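Local structure of uncharacterized protein (Bacteroides ovatus, 3NQK) at residues 159-165 with 300-304; 250-256 with 266-272; 218-222 with 231-235. The protein is of unknown function, and combines an N-terminal region of the E-set clan with a C-terminal beta-rich BT_3044-like region. All blocks are in the same frame, centred on the assembly; numbering follows the deposited sequence.

Contact 1: residues 159-165 with 300-304; sequences NYSGSYT and MTLLR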
loop_
_atom_site.group_PDB
_atom_site.type_symbol
_atom_site.label_atom_id
_atom_site.label_comp_id
_atom_site.label_asym_id
_atom_site.label_seq_id
_atom_site.Cartn_x
_atom_site.Cartn_y
_atom_site.Cartn_z
ATOM N N ASN A 159 0.595 2.379 -17.832
ATOM C CA ASN A 159 -0.582 1.536 -17.948
ATOM C C ASN A 159 -0.544 0.585 -19.166
ATOM O O ASN A 159 -1.450 -0.222 -19.340
ATOM C CB ASN A 159 -1.840 2.401 -18.028
ATOM C CG ASN A 159 -2.146 3.092 -16.734
ATOM O OD1 ASN A 159 -1.806 2.604 -15.672
ATOM N ND2 ASN A 159 -2.801 4.233 -16.815
ATOM N N TYR A 160 0.498 0.679 -19.992
ATOM C CA TYR A 160 0.507 -0.035 -21.243
ATOM C C TYR A 160 1.753 -0.887 -21.450
ATOM O O TYR A 160 1.951 -1.421 -22.524
ATOM C CB TYR A 160 0.384 0.966 -22.392
ATOM C CG TYR A 160 -0.752 1.968 -22.228
ATOM C CD1 TYR A 160 -2.066 1.590 -22.417
ATOM C CD2 TYR A 160 -0.500 3.294 -21.880
ATOM C CE1 TYR A 160 -3.121 2.507 -22.261
ATOM C CE2 TYR A 160 -1.550 4.217 -21.717
ATOM C CZ TYR A 160 -2.852 3.808 -21.922
ATOM O OH TYR A 160 -3.884 4.692 -21.787
ATOM N N SER A 161 2.551 -1.062 -20.406
ATOM C CA SER A 161 3.872 -1.711 -20.540
ATOM C C SER A 161 3.924 -3.042 -19.858
ATOM O O SER A 161 3.159 -3.308 -18.951
ATOM C CB SER A 161 4.974 -0.810 -19.952
ATOM O OG SER A 161 4.816 -0.637 -18.534
ATOM N N GLY A 162 4.889 -3.861 -20.259
ATOM C CA GLY A 162 5.073 -5.173 -19.670
ATOM C C GLY A 162 5.129 -6.242 -20.722
ATOM O O GLY A 162 5.507 -5.984 -21.865
ATOM N N SER A 163 4.723 -7.446 -20.347
ATOM C CA SER A 163 4.837 -8.606 -21.227
ATOM C C SER A 163 3.496 -8.916 -21.880
ATOM O O SER A 163 2.560 -9.366 -21.219
ATOM C CB SER A 163 5.347 -9.817 -20.434
ATOM O OG SER A 163 5.657 -10.903 -21.286
ATOM N N TYR A 164 3.397 -8.632 -23.175
ATOM C CA TYR A 164 2.172 -8.889 -23.929
ATOM C C TYR A 164 2.121 -10.340 -24.420
ATOM O O TYR A 164 3.112 -10.858 -24.976
ATOM C CB TYR A 164 2.094 -7.960 -25.144
ATOM C CG TYR A 164 1.631 -6.539 -24.846
ATOM C CD1 TYR A 164 2.465 -5.629 -24.230
ATOM C CD2 TYR A 164 0.386 -6.097 -25.265
ATOM C CE1 TYR A 164 2.051 -4.319 -23.995
ATOM C CE2 TYR A 164 -0.026 -4.791 -25.048
ATOM C CZ TYR A 164 0.802 -3.914 -24.411
ATOM O OH TYR A 164 0.381 -2.610 -24.196
ATOM N N THR A 165 0.979 -10.996 -24.223
ATOM C CA THR A 165 0.748 -12.296 -24.834
ATOM C C THR A 165 0.694 -12.082 -26.331
ATOM O O THR A 165 0.003 -11.190 -26.793
ATOM C CB THR A 165 -0.545 -12.892 -24.380
ATOM O OG1 THR A 165 -0.472 -13.165 -22.966
ATOM C CG2 THR A 165 -0.836 -14.190 -25.155
HETATM N N MSE A 300 -1.933 -8.394 -29.831
HETATM C CA MSE A 300 -1.250 -8.786 -28.626
HETATM C C MSE A 300 -2.061 -8.231 -27.505
HETATM O O MSE A 300 -2.759 -7.236 -27.682
HETATM C CB MSE A 300 0.161 -8.193 -28.586
HETATM C CG MSE A 300 1.106 -8.765 -29.639
HETATM SE SE MSE A 300 2.940 -8.264 -29.360
HETATM C CE MSE A 300 2.875 -6.455 -29.872
ATOM N N THR A 301 -1.977 -8.842 -26.345
ATOM C CA THR A 301 -2.773 -8.397 -25.210
ATOM C C THR A 301 -1.940 -8.404 -23.956
ATOM O O THR A 301 -1.261 -9.355 -23.679
ATOM C CB THR A 301 -3.993 -9.313 -25.005
ATOM O OG1 THR A 301 -4.764 -9.351 -26.204
ATOM C CG2 THR A 301 -4.877 -8.829 -23.828
ATOM N N LEU A 302 -1.991 -7.308 -23.214
ATOM C CA LEU A 302 -1.272 -7.185 -21.964
ATOM C C LEU A 302 -2.256 -7.339 -20.833
ATOM O O LEU A 302 -3.335 -6.743 -20.866
ATOM C CB LEU A 302 -0.608 -5.816 -21.890
ATOM C CG LEU A 302 -0.100 -5.395 -20.525
ATOM C CD1 LEU A 302 1.128 -6.249 -20.123
ATOM C CD2 LEU A 302 0.239 -3.895 -20.522
ATOM N N LEU A 303 -1.916 -8.169 -19.862
ATOM C CA LEU A 303 -2.760 -8.382 -18.664
ATOM C C LEU A 303 -2.138 -7.725 -17.481
ATOM O O LEU A 303 -0.943 -7.783 -17.296
ATOM C CB LEU A 303 -2.912 -9.864 -18.372
ATOM C CG LEU A 303 -3.461 -10.273 -16.984
ATOM C CD1 LEU A 303 -4.854 -9.759 -16.762
ATOM C CD2 LEU A 303 -3.432 -11.789 -16.832
ATOM N N ARG A 304 -2.957 -7.134 -16.652
ATOM C CA ARG A 304 -2.477 -6.468 -15.471
ATOM C C ARG A 304 -3.393 -6.867 -14.304
ATOM O O ARG A 304 -4.580 -6.611 -14.336
ATOM C CB ARG A 304 -2.480 -4.954 -15.721
ATOM C CG ARG A 304 -1.859 -4.090 -14.647
ATOM C CD ARG A 304 -0.382 -4.312 -14.474
ATOM N NE ARG A 304 0.443 -3.942 -15.632
ATOM C CZ ARG A 304 0.781 -2.703 -15.946
ATOM N NH1 ARG A 304 0.237 -1.676 -15.301
ATOM N NH2 ARG A 304 1.608 -2.483 -16.952
HETATM O O HOH W 1 0.362 -9.667 -19.785
#

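Contact 2: residues 250-256 with 266-272; sequences TYSSTSV and RRYVQIM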
loop_
_atom_site.group_PDB
_atom_site.type_symbol
_atom_site.label_atom_id
_atom_site.label_comp_id
_atom_site.label_asym_id
_atom_site.label_seq_id
_atom_site.Cartn_x
_atom_site.Cartn_y
_atom_site.Cartn_z
ATOM N N THR A 250 -5.246 -0.167 -33.735
ATOM C CA THR A 250 -6.266 0.096 -32.750
ATOM C C THR A 250 -5.942 -0.551 -31.435
ATOM O O THR A 250 -5.105 -1.474 -31.372
ATOM C CB THR A 250 -7.605 -0.452 -33.251
ATOM O OG1 THR A 250 -8.275 0.574 -33.973
ATOM C CG2 THR A 250 -8.499 -0.924 -32.091
ATOM N N TYR A 251 -6.572 -0.060 -30.364
ATOM C CA TYR A 251 -6.471 -0.724 -29.050
ATOM C C TYR A 251 -7.745 -0.635 -28.247
ATOM O O TYR A 251 -8.571 0.229 -28.472
ATOM C CB TYR A 251 -5.329 -0.152 -28.241
ATOM C CG TYR A 251 -5.637 1.132 -27.520
ATOM C CD1 TYR A 251 -5.439 2.356 -28.133
ATOM C CD2 TYR A 251 -6.002 1.123 -26.194
ATOM C CE1 TYR A 251 -5.639 3.535 -27.449
ATOM C CE2 TYR A 251 -6.213 2.290 -25.503
ATOM C CZ TYR A 251 -6.034 3.495 -26.132
ATOM O OH TYR A 251 -6.245 4.664 -25.438
ATOM N N SER A 252 -7.872 -1.521 -27.275
ATOM C CA SER A 252 -9.025 -1.539 -26.408
ATOM C C SER A 252 -8.601 -1.940 -25.015
ATOM O O SER A 252 -7.766 -2.812 -24.851
ATOM C CB SER A 252 -10.048 -2.533 -26.928
ATOM O OG SER A 252 -9.711 -3.833 -26.523
ATOM N N SER A 253 -9.186 -1.304 -24.011
ATOM C CA SER A 253 -8.879 -1.617 -22.625
ATOM C C SER A 253 -10.128 -2.145 -21.950
ATOM O O SER A 253 -11.179 -1.595 -22.109
ATOM C CB SER A 253 -8.375 -0.379 -21.910
ATOM O OG SER A 253 -7.871 -0.710 -20.616
ATOM N N THR A 254 -10.000 -3.237 -21.213
ATOM C CA THR A 254 -11.163 -3.872 -20.567
ATOM C C THR A 254 -10.782 -4.440 -19.205
ATOM O O THR A 254 -9.631 -4.782 -18.980
ATOM C CB THR A 254 -11.709 -4.993 -21.447
ATOM O OG1 THR A 254 -11.916 -4.486 -22.757
ATOM C CG2 THR A 254 -13.009 -5.508 -20.920
ATOM N N SER A 255 -11.751 -4.530 -18.297
ATOM C CA SER A 255 -11.478 -5.025 -16.947
ATOM C C SER A 255 -12.620 -5.853 -16.407
ATOM O O SER A 255 -13.765 -5.462 -16.497
ATOM C CB SER A 255 -11.231 -3.852 -16.005
ATOM O OG SER A 255 -10.201 -3.013 -16.489
ATOM N N VAL A 256 -12.297 -7.001 -15.827
ATOM C CA VAL A 256 -13.295 -7.821 -15.134
ATOM C C VAL A 256 -12.731 -8.331 -13.830
ATOM O O VAL A 256 -11.516 -8.268 -13.600
ATOM C CB VAL A 256 -13.752 -9.026 -15.994
ATOM C CG1 VAL A 256 -14.414 -8.538 -17.255
ATOM C CG2 VAL A 256 -12.585 -9.918 -16.328
ATOM N N ARG A 266 -8.822 -8.084 -13.248
ATOM C CA ARG A 266 -7.951 -8.404 -14.354
ATOM C C ARG A 266 -8.140 -7.374 -15.456
ATOM O O ARG A 266 -9.220 -7.249 -16.003
ATOM C CB ARG A 266 -8.259 -9.800 -14.877
ATOM C CG ARG A 266 -7.956 -10.932 -13.854
ATOM C CD ARG A 266 -7.809 -12.308 -14.546
ATOM N NE ARG A 266 -7.735 -13.416 -13.584
ATOM C CZ ARG A 266 -6.644 -13.752 -12.882
ATOM N NH1 ARG A 266 -5.505 -13.058 -13.000
ATOM N NH2 ARG A 266 -6.701 -14.778 -12.040
ATOM N N ARG A 267 -7.099 -6.592 -15.727
ATOM C CA ARG A 267 -7.176 -5.510 -16.712
ATOM C C ARG A 267 -6.422 -5.887 -17.975
ATOM O O ARG A 267 -5.237 -6.236 -17.931
ATOM C CB ARG A 267 -6.607 -4.219 -16.136
ATOM C CG ARG A 267 -7.050 -2.955 -16.896
ATOM C CD ARG A 267 -6.276 -1.697 -16.453
ATOM N NE ARG A 267 -6.509 -1.355 -15.044
ATOM C CZ ARG A 267 -7.585 -0.711 -14.590
ATOM N NH1 ARG A 267 -8.556 -0.351 -15.423
ATOM N NH2 ARG A 267 -7.701 -0.448 -13.298
ATOM N N TYR A 268 -7.111 -5.822 -19.096
ATOM C CA TYR A 268 -6.550 -6.214 -20.374
ATOM C C TYR A 268 -6.396 -5.018 -21.307
ATOM O O TYR A 268 -7.312 -4.205 -21.440
ATOM C CB TYR A 268 -7.455 -7.227 -21.037
ATOM C CG TYR A 268 -7.699 -8.463 -20.218
ATOM C CD1 TYR A 268 -6.857 -9.568 -20.316
ATOM C CD2 TYR A 268 -8.783 -8.551 -19.373
ATOM C CE1 TYR A 268 -7.098 -10.720 -19.588
ATOM C CE2 TYR A 268 -9.022 -9.707 -18.629
ATOM C CZ TYR A 268 -8.172 -10.777 -18.744
ATOM O OH TYR A 268 -8.403 -11.904 -18.010
ATOM N N VAL A 269 -5.223 -4.893 -21.915
ATOM C CA VAL A 269 -5.017 -3.938 -22.997
ATOM C C VAL A 269 -4.655 -4.715 -24.215
ATOM O O VAL A 269 -3.629 -5.390 -24.238
ATOM C CB VAL A 269 -3.887 -2.981 -22.714
ATOM C CG1 VAL A 269 -3.666 -2.084 -23.923
ATOM C CG2 VAL A 269 -4.186 -2.148 -21.462
ATOM N N GLN A 270 -5.524 -4.689 -25.204
ATOM C CA GLN A 270 -5.310 -5.417 -26.434
ATOM C C GLN A 270 -5.016 -4.449 -27.557
ATOM O O GLN A 270 -5.745 -3.480 -27.751
ATOM C CB GLN A 270 -6.548 -6.246 -26.777
ATOM C CG GLN A 270 -6.397 -7.117 -28.035
ATOM C CD GLN A 270 -7.696 -7.815 -28.426
ATOM O OE1 GLN A 270 -8.713 -7.165 -28.696
ATOM N NE2 GLN A 270 -7.662 -9.132 -28.475
ATOM N N ILE A 271 -3.959 -4.715 -28.309
ATOM C CA ILE A 271 -3.595 -3.849 -29.424
ATOM C C ILE A 271 -3.664 -4.622 -30.734
ATOM O O ILE A 271 -3.251 -5.778 -30.802
ATOM C CB ILE A 271 -2.182 -3.210 -29.230
ATOM C CG1 ILE A 271 -1.112 -4.276 -29.080
ATOM C CG2 ILE A 271 -2.167 -2.358 -28.013
ATOM C CD1 ILE A 271 0.316 -3.703 -29.075
HETATM N N MSE A 272 -4.213 -3.973 -31.770
HETATM C CA MSE A 272 -4.426 -4.604 -33.086
HETATM C C MSE A 272 -3.720 -3.810 -34.174
HETATM O O MSE A 272 -3.897 -2.609 -34.290
HETATM C CB MSE A 272 -5.918 -4.694 -33.376
HETATM C CG MSE A 272 -6.646 -5.678 -32.469
HETATM SE SE MSE A 272 -8.501 -5.205 -32.164
HETATM C CE MSE A 272 -8.317 -4.077 -30.560
#

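Contact 3: residues 218-222 with 231-235; sequences YKINV and DMKQD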
loop_
_atom_site.group_PDB
_atom_site.type_symbol
_atom_site.label_atom_id
_atom_site.label_comp_id
_atom_site.label_asym_id
_atom_site.label_seq_id
_atom_site.Cartn_x
_atom_site.Cartn_y
_atom_site.Cartn_z
ATOM N N TYR A 218 15.377 -1.904 -34.598
ATOM C CA TYR A 218 14.054 -2.491 -34.830
ATOM C C TYR A 218 12.975 -2.013 -33.850
ATOM O O TYR A 218 11.874 -2.563 -33.833
ATOM C CB TYR A 218 14.151 -4.018 -34.789
ATOM C CG TYR A 218 15.069 -4.594 -35.858
ATOM C CD1 TYR A 218 14.632 -4.756 -37.161
ATOM C CD2 TYR A 218 16.360 -4.955 -35.561
ATOM C CE1 TYR A 218 15.465 -5.268 -38.133
ATOM C CE2 TYR A 218 17.203 -5.483 -36.532
ATOM C CZ TYR A 218 16.762 -5.620 -37.808
ATOM O OH TYR A 218 17.620 -6.132 -38.780
ATOM N N LYS A 219 13.260 -0.964 -33.081
ATOM C CA LYS A 219 12.257 -0.418 -32.133
ATOM C C LYS A 219 11.070 0.192 -32.874
ATOM O O LYS A 219 11.249 0.921 -33.835
ATOM C CB LYS A 219 12.887 0.661 -31.218
ATOM C CG LYS A 219 13.932 0.130 -30.209
ATOM C CD LYS A 219 14.844 1.264 -29.641
ATOM C CE LYS A 219 14.480 1.667 -28.221
ATOM N NZ LYS A 219 15.501 2.595 -27.627
ATOM N N ILE A 220 9.863 -0.109 -32.409
ATOM C CA ILE A 220 8.654 0.517 -32.928
ATOM C C ILE A 220 7.982 1.275 -31.789
ATOM O O ILE A 220 7.553 0.671 -30.819
ATOM C CB ILE A 220 7.650 -0.523 -33.452
ATOM C CG1 ILE A 220 8.301 -1.447 -34.461
ATOM C CG2 ILE A 220 6.448 0.169 -34.078
ATOM C CD1 ILE A 220 7.377 -2.507 -34.961
ATOM N N ASN A 221 7.925 2.597 -31.894
ATOM C CA ASN A 221 7.299 3.417 -30.866
ATOM C C ASN A 221 5.795 3.387 -31.027
ATOM O O ASN A 221 5.281 3.530 -32.134
ATOM C CB ASN A 221 7.802 4.861 -30.939
ATOM C CG ASN A 221 9.280 4.986 -30.594
ATOM O OD1 ASN A 221 9.762 4.366 -29.651
ATOM N ND2 ASN A 221 10.007 5.788 -31.373
ATOM N N VAL A 222 5.090 3.202 -29.922
ATOM C CA VAL A 222 3.647 3.066 -29.946
ATOM C C VAL A 222 3.000 4.019 -28.955
ATOM O O VAL A 222 3.243 3.937 -27.757
ATOM C CB VAL A 222 3.250 1.643 -29.591
ATOM C CG1 VAL A 222 1.743 1.495 -29.576
ATOM C CG2 VAL A 222 3.873 0.680 -30.566
ATOM N N ASP A 231 -0.661 5.493 -32.581
ATOM C CA ASP A 231 0.350 5.878 -33.535
ATOM C C ASP A 231 1.403 4.786 -33.402
ATOM O O ASP A 231 1.685 4.340 -32.298
ATOM C CB ASP A 231 0.991 7.223 -33.186
ATOM C CG ASP A 231 0.023 8.391 -33.285
ATOM O OD1 ASP A 231 -0.771 8.440 -34.254
ATOM O OD2 ASP A 231 0.111 9.301 -32.422
HETATM N N MSE A 232 1.920 4.304 -34.524
HETATM C CA MSE A 232 3.034 3.363 -34.516
HETATM C C MSE A 232 4.033 3.828 -35.527
HETATM O O MSE A 232 3.707 3.968 -36.689
HETATM C CB MSE A 232 2.574 1.967 -34.894
HETATM C CG MSE A 232 1.640 1.322 -33.915
HETATM SE SE MSE A 232 1.328 -0.552 -34.342
HETATM C CE MSE A 232 3.143 -1.163 -34.408
ATOM N N LYS A 233 5.260 4.057 -35.095
ATOM C CA LYS A 233 6.298 4.532 -35.999
ATOM C C LYS A 233 7.643 3.995 -35.573
ATOM O O LYS A 233 7.903 3.853 -34.390
ATOM C CB LYS A 233 6.320 6.049 -36.001
ATOM C CG LYS A 233 7.090 6.663 -37.159
ATOM C CD LYS A 233 7.130 8.204 -37.056
ATOM C CE LYS A 233 7.996 8.819 -38.165
ATOM N NZ LYS A 233 8.100 10.303 -38.045
ATOM N N GLN A 234 8.493 3.663 -36.537
ATOM C CA GLN A 234 9.848 3.211 -36.224
ATOM C C GLN A 234 10.573 4.299 -35.476
ATOM O O GLN A 234 10.319 5.489 -35.699
ATOM C CB GLN A 234 10.631 2.849 -37.497
ATOM C CG GLN A 234 11.157 4.059 -38.305
ATOM C CD GLN A 234 10.076 4.752 -39.124
ATOM O OE1 GLN A 234 8.972 4.233 -39.283
ATOM N NE2 GLN A 234 10.408 5.917 -39.679
ATOM N N ASP A 235 11.470 3.898 -34.583
ATOM C CA ASP A 235 12.248 4.848 -33.787
ATOM C C ASP A 235 13.389 5.395 -34.621
ATOM O O ASP A 235 13.699 6.570 -34.551
ATOM C CB ASP A 235 12.800 4.159 -32.535
ATOM C CG ASP A 235 13.647 5.078 -31.685
ATOM O OD1 ASP A 235 13.079 5.934 -30.981
ATOM O OD2 ASP A 235 14.878 4.902 -31.677
HETATM O O HOH W 2 13.430 1.746 -35.196
HETATM O O HOH W 3 11.936 4.863 -28.277
HETATM O O HOH W 4 9.241 7.329 -33.714
#

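Contact 1: residues 159-165 with 300-304
R304 NH2 donates to the carbonyl O of S161 at 2.7 Å, with the oxygen in the guanidinium plane; the N-H...O angle of 131° makes the bond bent. The same NH2 also bonds N158 O, so one nitrogen ties down two carbonyls of the turn leading into strand 162-165. The arginine gets there by folding at chi2 and chi3 (both 65°), which brings the edge of its guanidinium to the S161 carbonyl. At the other end, T165 and T301 form an antiparallel hydrogen-bonded pair, T165 N to T301 O at 2.8 Å and T301 N to T165 O at 3.1 Å. Between these grips a water bridges the strands, donating to S163 O and accepting from L303 N. The packing centres on Y164 and L302: L302 CB sits over one face of the phenol ring, 3.4 Å from its centroid, a CH-pi contact. The ring's hydroxyl donates to Y160 O at 2.6 Å, fixing the far end of the phenol, while F201 meets the ring edge-to-face. L302 CD2 reaches on to S161 O and the Y160 carbonyl carbon. The loop is thus joined to strand 292-307 through R304 and L302 side chains, whereas strand 162-165 pairs through its backbone at T165.

Contact 2: residues 250-256 with 266-272
T250 and M272 lie side by side and point the same way, the selenomethionine bending at chi3 (-90°) to bring its CE methyl to 3.5 Å from T250 CG2. On that same face S252 OG stands 4.0 Å from Q270 CB, and V256 CG2 meets the edge of the Y268 ring near its plane, 4.2 Å from CE2. The two strands, 244-257 and 264-279, form an antiparallel beta hairpin whose alternate pairs, T250 with M272 through V256 with R266, each make two backbone hydrogen bonds; Y268 N to T254 O, at 2.7 Å and 175°, is nearly straight. The other face carries Y251, S253 and S255 against I271, V269 and R267. Y251 CB touches I271 CG2 at 3.9 Å, but with CG between the backbone N and the carbonyl carbon (chi1 82°) the ring leads away from segment 266-272, meeting F224 edge-to-face and giving its hydroxyl to K225 O. S253 OG approaches V269 CG2 at 4.0 Å. S255 OG lies beside both R267 CG, at 3.2 Å, and NH1, which is badly angled for a hydrogen bond. R266 NE makes a salt bridge with D258, just past strand 244-257, and T254 and V256 pack on V52 of the second subunit.

Contact 3: residues 218-222 with 231-235
Strands 219-222 and 231-234 run antiparallel at 155°, and N221 pairs with K233 through two backbone hydrogen bonds, N221 N to K233 O at 2.8 Å and K233 N to N221 O at 3.0 Å. Beyond them D235 N reaches K219 O from above the carbonyl plane. N221 also uses its side chain: ND2 donates almost straight (173°) to D235 OD1 at 3.1 Å, taking the anti lone pair of that oxygen, with amide and carboxylate planes 89° apart. One water donates to both N221 OD1 and D235 OD1; another accepts from ND2 and donates to Q234 O. Replacing N221 by an alanine removes the amide, which would probably leave D235 OD1 without that donor, the carboxylate freer to turn and both waters less firmly held. K219 CB packs on D235 CB at 3.7 Å, while its NZ forms a salt bridge with D120 and K219 meets F200 in a cation-pi contact. On the face with I220, V222 and Q234, M232 bends at chi3, bringing CE to 3.6 Å from I220 CG2, and lays CG beside V222 CG2 at 4.1 Å. F273 and Y275 of strand 264-279 also touch M232, packing this face of the antiparallel beta hairpin 219-224/230-234 against that strand.

How the contacts relate
All three contacts belong to one branched or curled antiparallel sheet. Contacts 1 and 2 are neighbours, centres 9 Å apart: strands 292-307 and 264-279 lie side by side and are joined by probable backbone hydrogen bonds, L302 N to V269 O and R304 N to R267 O. Contact 3 stands further off, its centre about 16 Å from that of contact 1 and about 20 Å from that of contact 2, and touches neither directly. Along the chain the hairpin of contact 3 closes before that of contact 2 opens, and both are nested inside the long loop closed by contact 1. Local hairpins are thus enclosed by a pairing between sequence-distant strands, which brings the two ends of this region together.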